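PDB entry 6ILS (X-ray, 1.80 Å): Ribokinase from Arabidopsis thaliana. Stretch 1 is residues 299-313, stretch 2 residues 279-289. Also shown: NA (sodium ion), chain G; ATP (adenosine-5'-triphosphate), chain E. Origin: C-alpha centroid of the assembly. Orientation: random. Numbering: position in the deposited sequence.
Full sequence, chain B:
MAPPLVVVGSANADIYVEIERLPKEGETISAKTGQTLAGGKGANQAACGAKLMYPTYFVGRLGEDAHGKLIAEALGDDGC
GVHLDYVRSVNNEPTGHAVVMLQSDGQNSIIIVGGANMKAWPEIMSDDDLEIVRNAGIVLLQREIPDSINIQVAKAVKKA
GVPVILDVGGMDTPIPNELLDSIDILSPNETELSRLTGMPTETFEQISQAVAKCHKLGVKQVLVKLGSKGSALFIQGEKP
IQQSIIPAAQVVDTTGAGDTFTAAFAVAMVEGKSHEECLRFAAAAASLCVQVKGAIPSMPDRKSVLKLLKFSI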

# COMPACT_ATOMS: atom_id res chain seq x y z
N MET B 299 20.82 0.59 3.89
CA MET B 299 21.97 1.34 3.34
C MET B 299 23.04 1.56 4.40
O MET B 299 22.73 2.03 5.45
CB MET B 299 21.58 2.67 2.72
CG MET B 299 22.15 2.81 1.35
SD MET B 299 21.15 1.87 0.24
CE MET B 299 19.63 2.72 0.54
N PRO B 300 24.31 1.26 4.11
CA PRO B 300 25.35 1.41 5.10
C PRO B 300 25.94 2.82 5.18
O PRO B 300 25.93 3.52 4.27
CB PRO B 300 26.41 0.45 4.57
CG PRO B 300 26.28 0.57 3.09
CD PRO B 300 24.80 0.72 2.86
N ASP B 301 26.50 3.15 6.35
CA ASP B 301 27.21 4.44 6.47
C ASP B 301 28.61 4.28 5.90
O ASP B 301 29.09 3.19 5.82
CB ASP B 301 27.20 4.99 7.90
CG ASP B 301 27.99 4.17 8.89
OD1 ASP B 301 28.68 3.24 8.48
OD2 ASP B 301 27.88 4.48 10.07
N ARG B 302 29.24 5.40 5.55
CA ARG B 302 30.57 5.37 4.93
C ARG B 302 31.61 4.64 5.80
O ARG B 302 32.36 3.88 5.25
CB ARG B 302 31.08 6.77 4.61
CG ARG B 302 32.47 6.70 4.02
CD ARG B 302 33.13 8.00 3.69
NE ARG B 302 32.28 8.54 2.68
CZ ARG B 302 32.68 8.80 1.48
NH1 ARG B 302 33.94 8.62 1.14
NH2 ARG B 302 31.82 9.30 0.64
N LYS B 303 31.64 4.91 7.10
CA LYS B 303 32.66 4.26 7.97
C LYS B 303 32.58 2.74 7.85
O LYS B 303 33.60 2.11 7.83
CB LYS B 303 32.45 4.60 9.45
CG LYS B 303 31.99 5.99 9.78
CD LYS B 303 31.83 6.22 11.26
CE LYS B 303 30.41 6.54 11.65
NZ LYS B 303 29.68 5.32 12.03
N SER B 304 31.38 2.18 7.85
CA SER B 304 31.23 0.71 7.77
C SER B 304 31.79 0.21 6.44
O SER B 304 32.45 -0.78 6.45
CB SER B 304 29.80 0.32 7.93
OG SER B 304 29.25 0.88 9.09
N VAL B 305 31.50 0.91 5.35
CA VAL B 305 32.02 0.47 4.02
C VAL B 305 33.54 0.48 4.08
O VAL B 305 34.14 -0.47 3.69
CB VAL B 305 31.50 1.36 2.87
CG1 VAL B 305 32.09 0.90 1.56
CG2 VAL B 305 29.99 1.38 2.81
N LEU B 306 34.12 1.55 4.61
CA LEU B 306 35.59 1.63 4.68
C LEU B 306 36.14 0.54 5.61
O LEU B 306 37.18 0.02 5.32
CB LEU B 306 36.01 3.02 5.14
CG LEU B 306 35.70 4.16 4.17
CD1 LEU B 306 36.17 5.48 4.74
CD2 LEU B 306 36.34 3.92 2.82
N LYS B 307 35.43 0.21 6.68
CA LYS B 307 35.92 -0.83 7.62
C LYS B 307 35.89 -2.18 6.89
O LYS B 307 36.82 -2.90 7.02
CB LYS B 307 35.09 -0.86 8.89
CG LYS B 307 35.66 -1.71 10.02
CD LYS B 307 34.73 -1.85 11.20
CE LYS B 307 35.34 -2.52 12.41
NZ LYS B 307 34.36 -3.30 13.20
N LEU B 308 34.83 -2.45 6.15
CA LEU B 308 34.79 -3.74 5.46
C LEU B 308 35.92 -3.80 4.44
O LEU B 308 36.54 -4.84 4.26
CB LEU B 308 33.42 -3.94 4.78
CG LEU B 308 33.16 -5.30 4.12
CD1 LEU B 308 33.39 -6.51 5.09
CD2 LEU B 308 31.74 -5.34 3.57
N LEU B 309 36.20 -2.68 3.79
CA LEU B 309 37.31 -2.63 2.82
C LEU B 309 38.66 -2.88 3.45
O LEU B 309 39.52 -3.56 2.88
CB LEU B 309 37.35 -1.26 2.13
CG LEU B 309 36.26 -1.03 1.09
CD1 LEU B 309 36.31 0.41 0.57
CD2 LEU B 309 36.44 -2.01 -0.04
N LYS B 310 38.87 -2.30 4.62
CA LYS B 310 40.11 -2.48 5.35
C LYS B 310 40.34 -3.96 5.63
O LYS B 310 41.45 -4.45 5.44
CB LYS B 310 40.06 -1.70 6.66
CG LYS B 310 41.39 -1.67 7.41
CD LYS B 310 41.28 -0.87 8.69
CE LYS B 310 42.56 -0.97 9.50
NZ LYS B 310 42.44 -0.26 10.81
N PHE B 311 39.29 -4.66 6.04
CA PHE B 311 39.46 -6.01 6.59
C PHE B 311 39.14 -7.16 5.63
O PHE B 311 39.29 -8.33 6.00
CB PHE B 311 38.64 -6.13 7.88
CG PHE B 311 39.18 -5.29 8.99
CD1 PHE B 311 40.54 -5.33 9.30
CD2 PHE B 311 38.36 -4.42 9.70
CE1 PHE B 311 41.06 -4.53 10.32
CE2 PHE B 311 38.88 -3.63 10.72
CZ PHE B 311 40.23 -3.68 11.02
N SER B 312 38.77 -6.83 4.40
CA SER B 312 38.36 -7.84 3.42
C SER B 312 39.30 -8.08 2.24
O SER B 312 39.37 -9.20 1.72
CB SER B 312 36.99 -7.49 2.84
OG SER B 312 35.96 -7.86 3.73
N ILE B 313 40.00 -7.03 1.80
CA ILE B 313 40.84 -7.08 0.58
C ILE B 313 40.09 -7.62 -0.63
O ILE B 313 38.86 -7.64 -0.66
CB ILE B 313 42.12 -7.92 0.78
NA NA G . 18.78 -5.10 1.81
PG ATP E . 20.71 -5.78 -9.86
O1G ATP E . 20.86 -4.57 -10.70
O2G ATP E . 19.95 -5.46 -8.58
O3G ATP E . 19.92 -6.84 -10.57
PB ATP E . 22.59 -7.84 -9.51
O1B ATP E . 24.02 -7.94 -9.19
O2B ATP E . 22.39 -8.49 -10.80
O3B ATP E . 22.19 -6.31 -9.56
PA ATP E . 21.84 -9.17 -7.03
O1A ATP E . 22.25 -10.63 -7.18
O2A ATP E . 20.58 -9.07 -6.21
O3A ATP E . 21.58 -8.54 -8.46
O5' ATP E . 22.98 -8.39 -6.29
C5' ATP E . 22.89 -6.99 -6.12
C4' ATP E . 24.29 -6.49 -5.56
O4' ATP E . 24.61 -7.25 -4.25
C3' ATP E . 25.20 -6.79 -6.38
O3' ATP E . 26.20 -5.75 -6.41
C2' ATP E . 25.91 -8.18 -5.83
O2' ATP E . 27.25 -8.23 -6.39
C1' ATP E . 25.86 -8.12 -4.56
N9 ATP E . 25.55 -9.44 -3.99
C8 ATP E . 24.68 -10.48 -4.20
N7 ATP E . 24.96 -11.44 -3.28
C5 ATP E . 25.99 -10.99 -2.49
C6 ATP E . 26.65 -11.57 -1.41
N6 ATP E . 26.41 -12.86 -0.82
N1 ATP E . 27.64 -10.91 -0.82
C2 ATP E . 28.00 -9.65 -1.25
N3 ATP E . 27.36 -9.07 -2.30
C4 ATP E . 26.35 -9.76 -2.92
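Stretch 2 (279-289) LRFAAAAASLC

Small residues at a helix crossing let the backbones approach, and the larger side chains around it can then pack into the space between the helices. The C-terminal segment of Arabidopsis ribokinase is a compact example. Stretch 2 is helical throughout, from Leu279 to Cys289, and continues a helix that begins earlier in the chain. It lies across the helix 302-312 of stretch 1 with an angle of 110° between their N-to-C directions and a closest axial approach of 8.8 Å. The contact buries 749 Å² in total.

The backbones come together at Val305 and Ala285, whose CA atoms are 5.5 Å apart. Here stretch 2 offers Ala284 and Ala285, whose methyl groups leave room for a branched knob. Val305 fills it: with chi1 in t, CG1 lies 3.8 Å from Ala284 CB, while CG2 lies 3.9 Å from Ala285 CB and 4.1 Å from Leu288 CD1. Val305 CG1 also sits over a face of the Phe281 ring, 3.9 Å from its centroid, in a CH-pi contact.

Phe281 shows how a side chain can reach a partner that its CA-to-CB bond does not face. That bond points sideways, but chi1 near t brings the ring nearer to stretch 1, and chi2 of 85° sets the tilt of its plane. Its edge receives two leucines, with Leu309 CD1 3.8 Å from Phe281 CD1 and Leu306 CD2 4.0 Å from Phe281 CE1. Both leucines share the common m,t rotamer, and in both the side-chain end comes nearer than the sideways CA-to-CB bond would suggest. The other methyl of Leu309, CD2, rests 3.7 Å from Ala284 CB.

Leu308 takes the alternative t,p conformation. Its CA-to-CB bond already points toward stretch 2, and Leu308 CD2 lies 3.6 Å from Ala284 O, 3.8 Å from Ser287 CB and 3.8 Å from Leu288 CG. Leu288, in m,t, extends CD1 to within 3.8 Å of Pro300 CB, and the same methyl lies 3.8 Å from Val305 N. Pro300 thus prolongs the apolar surface ahead of the helix, its CG also lying 3.8 Å from Ala285 O. Immediately after it, Asp301 caps the helix: with chi1 in p, its OD1 accepts from Ser304 N at 3.0 Å and from Ser304 OG at 2.5 Å, while OD2 forms a salt bridge with Lys303 NZ at 2.8 Å.

At the other end of the contact, the CA-to-CB bond of Arg280 points toward stretch 1, and its chi1 and chi3 both lie between the usual wells. In this conformation one guanidinium face lies against Leu309 CD2, which is 3.7 Å from Arg280 CZ, and NH2 reaches Leu309 O. The hydrogen bond from Arg280 NH2 to Leu309 O is very short, at 2.4 Å, and uses a carbonyl near the C-terminal end of the helix. Arg280 NH2 also lies 3.0 Å from Ile313 N, but both are donors and no hydrogen bond joins them.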

# COMPACT_ATOMS: atom_id res chain seq x y z
N LEU B 279 35.16 0.18 -7.84
CA LEU B 279 34.53 -1.13 -7.85
C LEU B 279 34.57 -1.80 -6.48
O LEU B 279 33.60 -2.42 -6.06
CB LEU B 279 35.20 -2.03 -8.88
CG LEU B 279 34.77 -1.90 -10.34
CD1 LEU B 279 35.51 -2.92 -11.19
CD2 LEU B 279 33.27 -2.10 -10.50
N ARG B 280 35.71 -1.70 -5.81
CA ARG B 280 35.85 -2.32 -4.49
C ARG B 280 34.89 -1.72 -3.49
O ARG B 280 34.25 -2.43 -2.72
CB ARG B 280 37.29 -2.16 -3.97
CG ARG B 280 38.04 -3.47 -3.84
CD ARG B 280 39.28 -3.31 -2.95
NE ARG B 280 39.15 -4.01 -1.68
CZ ARG B 280 39.70 -3.60 -0.54
NH1 ARG B 280 40.41 -2.48 -0.50
NH2 ARG B 280 39.52 -4.30 0.57
N PHE B 281 34.84 -0.39 -3.49
CA PHE B 281 33.97 0.38 -2.60
C PHE B 281 32.51 0.04 -2.84
O PHE B 281 31.75 -0.19 -1.89
CB PHE B 281 34.25 1.87 -2.81
CG PHE B 281 33.49 2.78 -1.91
CD1 PHE B 281 33.97 3.09 -0.64
CD2 PHE B 281 32.31 3.38 -2.35
CE1 PHE B 281 33.27 3.96 0.20
CE2 PHE B 281 31.61 4.25 -1.53
CZ PHE B 281 32.09 4.54 -0.23
N ALA B 282 32.11 -0.03 -4.11
CA ALA B 282 30.75 -0.45 -4.47
C ALA B 282 30.44 -1.87 -4.00
O ALA B 282 29.35 -2.13 -3.47
CB ALA B 282 30.54 -0.34 -6.02
N ALA B 283 31.39 -2.79 -4.18
CA ALA B 283 31.18 -4.17 -3.76
C ALA B 283 31.00 -4.27 -2.25
O ALA B 283 30.16 -5.03 -1.77
CB ALA B 283 32.34 -5.03 -4.22
N ALA B 284 31.79 -3.50 -1.51
CA ALA B 284 31.69 -3.50 -0.05
C ALA B 284 30.34 -2.95 0.38
O ALA B 284 29.70 -3.49 1.28
CB ALA B 284 32.82 -2.67 0.56
N ALA B 285 29.87 -1.91 -0.29
CA ALA B 285 28.61 -1.30 0.14
C ALA B 285 27.45 -2.23 -0.15
O ALA B 285 26.56 -2.39 0.68
CB ALA B 285 28.40 0.06 -0.53
N ALA B 286 27.46 -2.88 -1.32
CA ALA B 286 26.41 -3.86 -1.65
C ALA B 286 26.45 -5.06 -0.68
O ALA B 286 25.41 -5.61 -0.34
CB ALA B 286 26.56 -4.34 -3.10
N SER B 287 27.65 -5.48 -0.29
CA SER B 287 27.80 -6.57 0.69
C SER B 287 27.07 -6.27 1.99
O SER B 287 26.35 -7.12 2.54
CB SER B 287 29.28 -6.81 1.00
OG SER B 287 29.45 -8.01 1.75
N LEU B 288 27.26 -5.07 2.50
CA LEU B 288 26.59 -4.67 3.74
C LEU B 288 25.07 -4.58 3.57
O LEU B 288 24.31 -5.00 4.46
CB LEU B 288 27.15 -3.35 4.23
CG LEU B 288 28.61 -3.44 4.65
CD1 LEU B 288 29.17 -2.06 4.96
CD2 LEU B 288 28.77 -4.38 5.86
N CYS B 289 24.65 -4.04 2.43
CA CYS B 289 23.23 -3.91 2.10
C CYS B 289 22.46 -5.23 2.18
O CYS B 289 21.32 -5.26 2.63
CB CYS B 289 23.07 -3.31 0.69
SG CYS B 289 21.36 -3.20 0.10